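Local coordinates for vitamin B12-binding protein (Vibrio cholerae O395, PDB 5YSC) that binds vitamin B12 in the periplasm and probably delivers it to the BtuC subunits of the BtuCDF ABC transporter, at residues F18-I23 and K77-I82; I24-H29 and I81-A86. All coordinates share one frame; numbering follows the deposited sequence.

Contact 1 (F18-I23 and K77-I82)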
loop_
_atom_site.group_PDB
_atom_site.type_symbol
_atom_site.label_atom_id
_atom_site.label_comp_id
_atom_site.label_asym_id
_atom_site.label_seq_id
_atom_site.Cartn_x
_atom_site.Cartn_y
_atom_site.Cartn_z
ATOM N N PHE A 18 -0.298 17.804 -19.998
ATOM C CA PHE A 18 -1.569 18.100 -20.681
ATOM C C PHE A 18 -2.784 17.568 -19.996
ATOM O O PHE A 18 -2.686 16.527 -19.423
ATOM C CB PHE A 18 -1.529 17.462 -22.033
ATOM C CG PHE A 18 -1.339 16.027 -21.986
ATOM C CD1 PHE A 18 -0.134 15.495 -21.706
ATOM C CD2 PHE A 18 -2.367 15.225 -22.148
ATOM C CE1 PHE A 18 0.047 14.159 -21.642
ATOM C CE2 PHE A 18 -2.209 13.863 -22.101
ATOM C CZ PHE A 18 -1.000 13.337 -21.836
ATOM N N PRO A 19 -3.926 18.241 -20.048
ATOM C CA PRO A 19 -5.104 17.669 -19.384
ATOM C C PRO A 19 -5.567 16.425 -20.120
ATOM O O PRO A 19 -6.076 16.487 -21.242
ATOM C CB PRO A 19 -6.129 18.806 -19.455
ATOM C CG PRO A 19 -5.787 19.480 -20.721
ATOM C CD PRO A 19 -4.274 19.476 -20.775
ATOM N N ALA A 20 -5.374 15.282 -19.490
ATOM C CA ALA A 20 -5.709 14.019 -20.105
ATOM C C ALA A 20 -7.219 13.807 -20.107
ATOM O O ALA A 20 -7.943 14.198 -19.177
ATOM C CB ALA A 20 -5.000 12.888 -19.369
ATOM N N GLU A 21 -7.684 13.140 -21.106
ATOM C CA GLU A 21 -9.061 12.890 -21.261
ATOM C C GLU A 21 -9.498 11.464 -21.134
ATOM O O GLU A 21 -10.613 11.266 -20.924
ATOM C CB GLU A 21 -9.518 13.320 -22.638
ATOM C CG GLU A 21 -9.663 14.803 -22.845
ATOM C CD GLU A 21 -10.534 15.543 -21.826
ATOM O OE1 GLU A 21 -10.144 16.642 -21.438
ATOM O OE2 GLU A 21 -11.588 15.065 -21.507
ATOM N N ARG A 22 -8.590 10.510 -21.274
ATOM C CA ARG A 22 -8.901 9.079 -21.240
ATOM C C ARG A 22 -7.795 8.410 -20.419
ATOM O O ARG A 22 -6.728 8.093 -20.944
ATOM C CB ARG A 22 -8.983 8.490 -22.643
ATOM C CG ARG A 22 -10.073 9.091 -23.514
ATOM C CD ARG A 22 -10.246 8.285 -24.764
ATOM N NE ARG A 22 -10.660 6.930 -24.430
ATOM C CZ ARG A 22 -11.920 6.560 -24.248
ATOM N NH1 ARG A 22 -12.901 7.436 -24.387
ATOM N NH2 ARG A 22 -12.199 5.308 -23.927
ATOM N N ILE A 23 -8.026 8.224 -19.123
ATOM C CA ILE A 23 -6.961 7.792 -18.217
ATOM C C ILE A 23 -7.214 6.347 -17.807
ATOM O O ILE A 23 -8.350 5.955 -17.558
ATOM C CB ILE A 23 -6.868 8.727 -16.991
ATOM C CG1 ILE A 23 -6.661 10.169 -17.445
ATOM C CG2 ILE A 23 -5.680 8.369 -16.103
ATOM C CD1 ILE A 23 -6.621 11.189 -16.309
ATOM N N LYS A 77 -7.727 3.412 -26.110
ATOM C CA LYS A 77 -6.981 4.567 -26.599
ATOM C C LYS A 77 -6.671 5.630 -25.542
ATOM O O LYS A 77 -6.953 6.804 -25.749
ATOM C CB LYS A 77 -7.734 5.213 -27.766
ATOM C CG LYS A 77 -8.221 4.216 -28.807
ATOM C CD LYS A 77 -9.172 4.857 -29.799
ATOM C CE LYS A 77 -8.565 4.886 -31.189
ATOM N NZ LYS A 77 -9.538 4.471 -32.234
ATOM N N PRO A 78 -6.068 5.228 -24.428
ATOM C CA PRO A 78 -5.794 6.180 -23.356
ATOM C C PRO A 78 -4.764 7.198 -23.786
ATOM O O PRO A 78 -3.865 6.901 -24.572
ATOM C CB PRO A 78 -5.267 5.287 -22.219
ATOM C CG PRO A 78 -4.527 4.208 -22.943
ATOM C CD PRO A 78 -5.407 3.931 -24.172
ATOM N N ASP A 79 -4.890 8.421 -23.278
ATOM C CA ASP A 79 -3.813 9.382 -23.437
ATOM C C ASP A 79 -2.945 9.475 -22.196
ATOM O O ASP A 79 -1.942 10.188 -22.213
ATOM C CB ASP A 79 -4.366 10.761 -23.831
ATOM C CG ASP A 79 -5.393 11.304 -22.855
ATOM O OD1 ASP A 79 -5.647 10.655 -21.821
ATOM O OD2 ASP A 79 -5.951 12.393 -23.121
ATOM N N LEU A 80 -3.294 8.737 -21.135
ATOM C CA LEU A 80 -2.443 8.610 -19.956
ATOM C C LEU A 80 -2.713 7.268 -19.277
ATOM O O LEU A 80 -3.870 6.948 -19.009
ATOM C CB LEU A 80 -2.707 9.749 -18.964
ATOM C CG LEU A 80 -1.965 9.612 -17.633
ATOM C CD1 LEU A 80 -0.466 9.718 -17.882
ATOM C CD2 LEU A 80 -2.437 10.666 -16.626
ATOM N N ILE A 81 -1.652 6.519 -18.954
ATOM C CA ILE A 81 -1.738 5.273 -18.208
ATOM C C ILE A 81 -0.953 5.485 -16.918
ATOM O O ILE A 81 0.181 5.967 -16.942
ATOM C CB ILE A 81 -1.186 4.070 -19.007
ATOM C CG1 ILE A 81 -1.964 3.863 -20.306
ATOM C CG2 ILE A 81 -1.170 2.814 -18.143
ATOM C CD1 ILE A 81 -1.493 2.695 -21.152
ATOM N N ILE A 82 -1.571 5.175 -15.786
ATOM C CA ILE A 82 -0.939 5.277 -14.484
ATOM C C ILE A 82 -0.482 3.894 -14.068
ATOM O O ILE A 82 -1.300 3.044 -13.722
ATOM C CB ILE A 82 -1.881 5.862 -13.420
ATOM C CG1 ILE A 82 -2.498 7.160 -13.912
ATOM C CG2 ILE A 82 -1.088 6.083 -12.158
ATOM C CD1 ILE A 82 -3.588 7.649 -12.970
#

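Contact 2 (I24-H29 and I81-A86)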
loop_
_atom_site.group_PDB
_atom_site.type_symbol
_atom_site.label_atom_id
_atom_site.label_comp_id
_atom_site.label_asym_id
_atom_site.label_seq_id
_atom_site.Cartn_x
_atom_site.Cartn_y
_atom_site.Cartn_z
ATOM N N ILE A 24 -6.153 5.543 -17.739
ATOM C CA ILE A 24 -6.264 4.162 -17.273
ATOM C C ILE A 24 -5.360 3.997 -16.069
ATOM O O ILE A 24 -4.218 4.457 -16.088
ATOM C CB ILE A 24 -5.890 3.171 -18.381
ATOM C CG1 ILE A 24 -6.988 3.184 -19.455
ATOM C CG2 ILE A 24 -5.693 1.746 -17.836
ATOM C CD1 ILE A 24 -6.717 2.221 -20.614
ATOM N N SER A 25 -5.875 3.350 -15.021
ATOM C CA SER A 25 -5.116 3.018 -13.817
ATOM C C SER A 25 -4.884 1.518 -13.766
ATOM O O SER A 25 -5.826 0.724 -13.924
ATOM C CB SER A 25 -5.863 3.446 -12.556
ATOM O OG SER A 25 -5.280 2.832 -11.436
ATOM N N LEU A 26 -3.646 1.143 -13.493
ATOM C CA LEU A 26 -3.273 -0.265 -13.433
ATOM C C LEU A 26 -3.108 -0.793 -12.005
ATOM O O LEU A 26 -2.531 -1.866 -11.827
ATOM C CB LEU A 26 -1.996 -0.495 -14.232
ATOM C CG LEU A 26 -2.046 -0.076 -15.708
ATOM C CD1 LEU A 26 -0.697 -0.368 -16.355
ATOM C CD2 LEU A 26 -3.156 -0.782 -16.485
ATOM N N ALA A 27 -3.580 -0.063 -10.980
ATOM C CA ALA A 27 -3.445 -0.551 -9.605
ATOM C C ALA A 27 -4.514 0.063 -8.700
ATOM O O ALA A 27 -4.952 1.187 -8.943
ATOM C CB ALA A 27 -2.060 -0.252 -9.021
ATOM N N PRO A 28 -4.934 -0.653 -7.650
ATOM C CA PRO A 28 -5.873 -0.050 -6.685
ATOM C C PRO A 28 -5.367 1.249 -6.107
ATOM O O PRO A 28 -6.138 2.214 -6.001
ATOM C CB PRO A 28 -6.000 -1.132 -5.617
ATOM C CG PRO A 28 -5.762 -2.419 -6.336
ATOM C CD PRO A 28 -4.631 -2.064 -7.335
ATOM N N HIS A 29 -4.102 1.303 -5.694
ATOM C CA HIS A 29 -3.598 2.549 -5.126
ATOM C C HIS A 29 -3.590 3.638 -6.172
ATOM O O HIS A 29 -3.881 4.801 -5.874
ATOM C CB HIS A 29 -2.195 2.381 -4.544
ATOM C CG HIS A 29 -1.096 2.646 -5.545
ATOM N ND1 HIS A 29 -0.689 1.713 -6.476
ATOM C CD2 HIS A 29 -0.399 3.776 -5.809
ATOM C CE1 HIS A 29 0.225 2.253 -7.258
ATOM N NE2 HIS A 29 0.431 3.494 -6.861
ATOM N N ILE A 81 -1.652 6.519 -18.954
ATOM C CA ILE A 81 -1.738 5.273 -18.208
ATOM C C ILE A 81 -0.953 5.485 -16.918
ATOM O O ILE A 81 0.181 5.967 -16.942
ATOM C CB ILE A 81 -1.186 4.070 -19.007
ATOM C CG1 ILE A 81 -1.964 3.863 -20.306
ATOM C CG2 ILE A 81 -1.170 2.814 -18.143
ATOM C CD1 ILE A 81 -1.493 2.695 -21.152
ATOM N N ILE A 82 -1.571 5.175 -15.786
ATOM C CA ILE A 82 -0.939 5.277 -14.484
ATOM C C ILE A 82 -0.482 3.894 -14.068
ATOM O O ILE A 82 -1.300 3.044 -13.722
ATOM C CB ILE A 82 -1.881 5.862 -13.420
ATOM C CG1 ILE A 82 -2.498 7.160 -13.912
ATOM C CG2 ILE A 82 -1.088 6.083 -12.158
ATOM C CD1 ILE A 82 -3.588 7.649 -12.970
ATOM N N ALA A 83 0.823 3.657 -14.154
ATOM C CA ALA A 83 1.368 2.326 -13.926
ATOM C C ALA A 83 1.912 2.159 -12.521
ATOM O O ALA A 83 2.274 3.108 -11.846
ATOM C CB ALA A 83 2.482 2.018 -14.915
ATOM N N TRP A 84 1.995 0.907 -12.112
ATOM C CA TRP A 84 2.554 0.498 -10.837
ATOM C C TRP A 84 3.724 -0.443 -11.106
ATOM O O TRP A 84 3.569 -1.675 -11.070
ATOM C CB TRP A 84 1.496 -0.177 -9.999
ATOM C CG TRP A 84 1.927 -0.665 -8.676
ATOM C CD1 TRP A 84 2.906 -0.141 -7.860
ATOM C CD2 TRP A 84 1.381 -1.791 -7.986
ATOM N NE1 TRP A 84 2.991 -0.886 -6.718
ATOM C CE2 TRP A 84 2.073 -1.905 -6.769
ATOM C CE3 TRP A 84 0.362 -2.709 -8.281
ATOM C CZ2 TRP A 84 1.786 -2.923 -5.827
ATOM C CZ3 TRP A 84 0.077 -3.729 -7.351
ATOM C CH2 TRP A 84 0.788 -3.825 -6.146
ATOM N N PRO A 85 4.894 0.099 -11.401
ATOM C CA PRO A 85 6.045 -0.779 -11.707
ATOM C C PRO A 85 6.273 -1.869 -10.677
ATOM O O PRO A 85 6.606 -3.007 -11.035
ATOM C CB PRO A 85 7.204 0.204 -11.755
ATOM C CG PRO A 85 6.633 1.488 -12.126
ATOM C CD PRO A 85 5.253 1.529 -11.491
ATOM N N ALA A 86 6.079 -1.569 -9.392
ATOM C CA ALA A 86 6.406 -2.562 -8.375
ATOM C C ALA A 86 5.511 -3.782 -8.447
ATOM O O ALA A 86 5.948 -4.875 -8.038
ATOM C CB ALA A 86 6.357 -1.930 -6.978
#

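Contact 1 (F18-I23 and K77-I82)
D79 reaches across to the backbone of A20, E21 and R22 where two neighbouring parallel strands, 23-25 and 80-83, begin in the N-terminal four-stranded sheet of this periplasmic binding protein. The D79 side chain accepts two of the four hydrogen bonds between the segments. Its CB lies near the rim of the F18 ring, 4.2 Å from F18 CE2. CG sits between the backbone N and the carbonyl carbon (chi1 56°), a placement that turns the carboxylate to the backbone of 20-22. There OD2 accepts the N-H of E21 through its syn lone pair; E21 N to D79 OD2 is 2.8 Å and nearly straight. OD1 takes the N-H of R22, with R22 N to D79 OD1 at 3.0 Å, but from 40° above the carboxylate plane. The two oxygens thus hold successive peptide N-H groups, while the methyl of A20 packs against OD1.

Backbone bonding runs the other way through R22 O. R22 O accepts D79 N at 3.0 Å and, in a weak bond, L80 N. The F18 ring is turned 70° from the carboxylate and presents its edge to the backbone oxygen of D79; the ring also meets Y124 edge-to-face. The charged ends of the flanking residues lead to other partners: E21 forms a salt bridge with K42, and R22 NE hydrogen-bonds to L76 O, at the end of helix 70-76.

Beyond the polar grip, regular pairing starts with the parallel bridge between I23 and L80, whose side chains share a sheet face with I82. The I23 branch methyl CG2 touches both, 4.0 Å from L80 CD2 and 3.8 Å from I82 CD1.

Contact 2 (I24-H29 and I81-A86)
The indole of W84 receives the edge of the H29 imidazole over one face, while the carbonyl carbon of A86 lies off-centre over the opposite face; W84 CB lies at the edge of the H29 ring, in its plane. This T-shaped pair stands at the C-terminal ends of two adjacent parallel strands, the usual place for a ligand pocket in an alpha/beta fold, and P28, H29, W84 and A86 all line the cyanocobalamin site. The imidazole and the five-membered indole ring are inclined at 67°, and of this pair H29 CE1 comes nearest, 3.6 Å from W84 CD1. CG of W84 is anti to the backbone N (chi1 179°), which carries the indole toward the start of helix 28-36. A27, the N-cap residue, sets CB 3.5 Å from W84 CE3. H29 NE2 is hydrogen-bonded to S106, and the backbone N of H29 hydrogen-bonds to cyanocobalamin.

Behind the rings, the strands pair in parallel register, I24 with I81 and S25 with I82. I82 N gives I24 O a bond of 2.8 Å at 172°, and I82 O accepts L26 N at 3.0 Å, so both polar backbone atoms of I82 are used by the neighbouring chain. S25 OG hydrogen-bonds to T31 in the first turns of the helix. On the face shared by I24 and I81, covered by I73, L26 lays its CD1 methyl 3.7 Å from I81 CG2.

From the N terminus, the chain passes through 18-23 and directly into 24-29, then goes through helix 28-36, strand 43-45 and helix 70-76 before returning at 77-82 and 81-86. Contact 1 closes this excursion with 53 residues between its segments, contact 2 with 51. Because the strands are parallel, the two closures cross rather than nest, each segment of contact 2 following its counterpart in contact 1, and they share I81 and I82. Their centres lie about 13 Å apart, joined by a probable hydrogen bond from I24 N to L80 O. Contact 1 ties the strand starts to the end of helix 70-76; contact 2 ties the strand ends to helix 28-36 and the cyanocobalamin pocket.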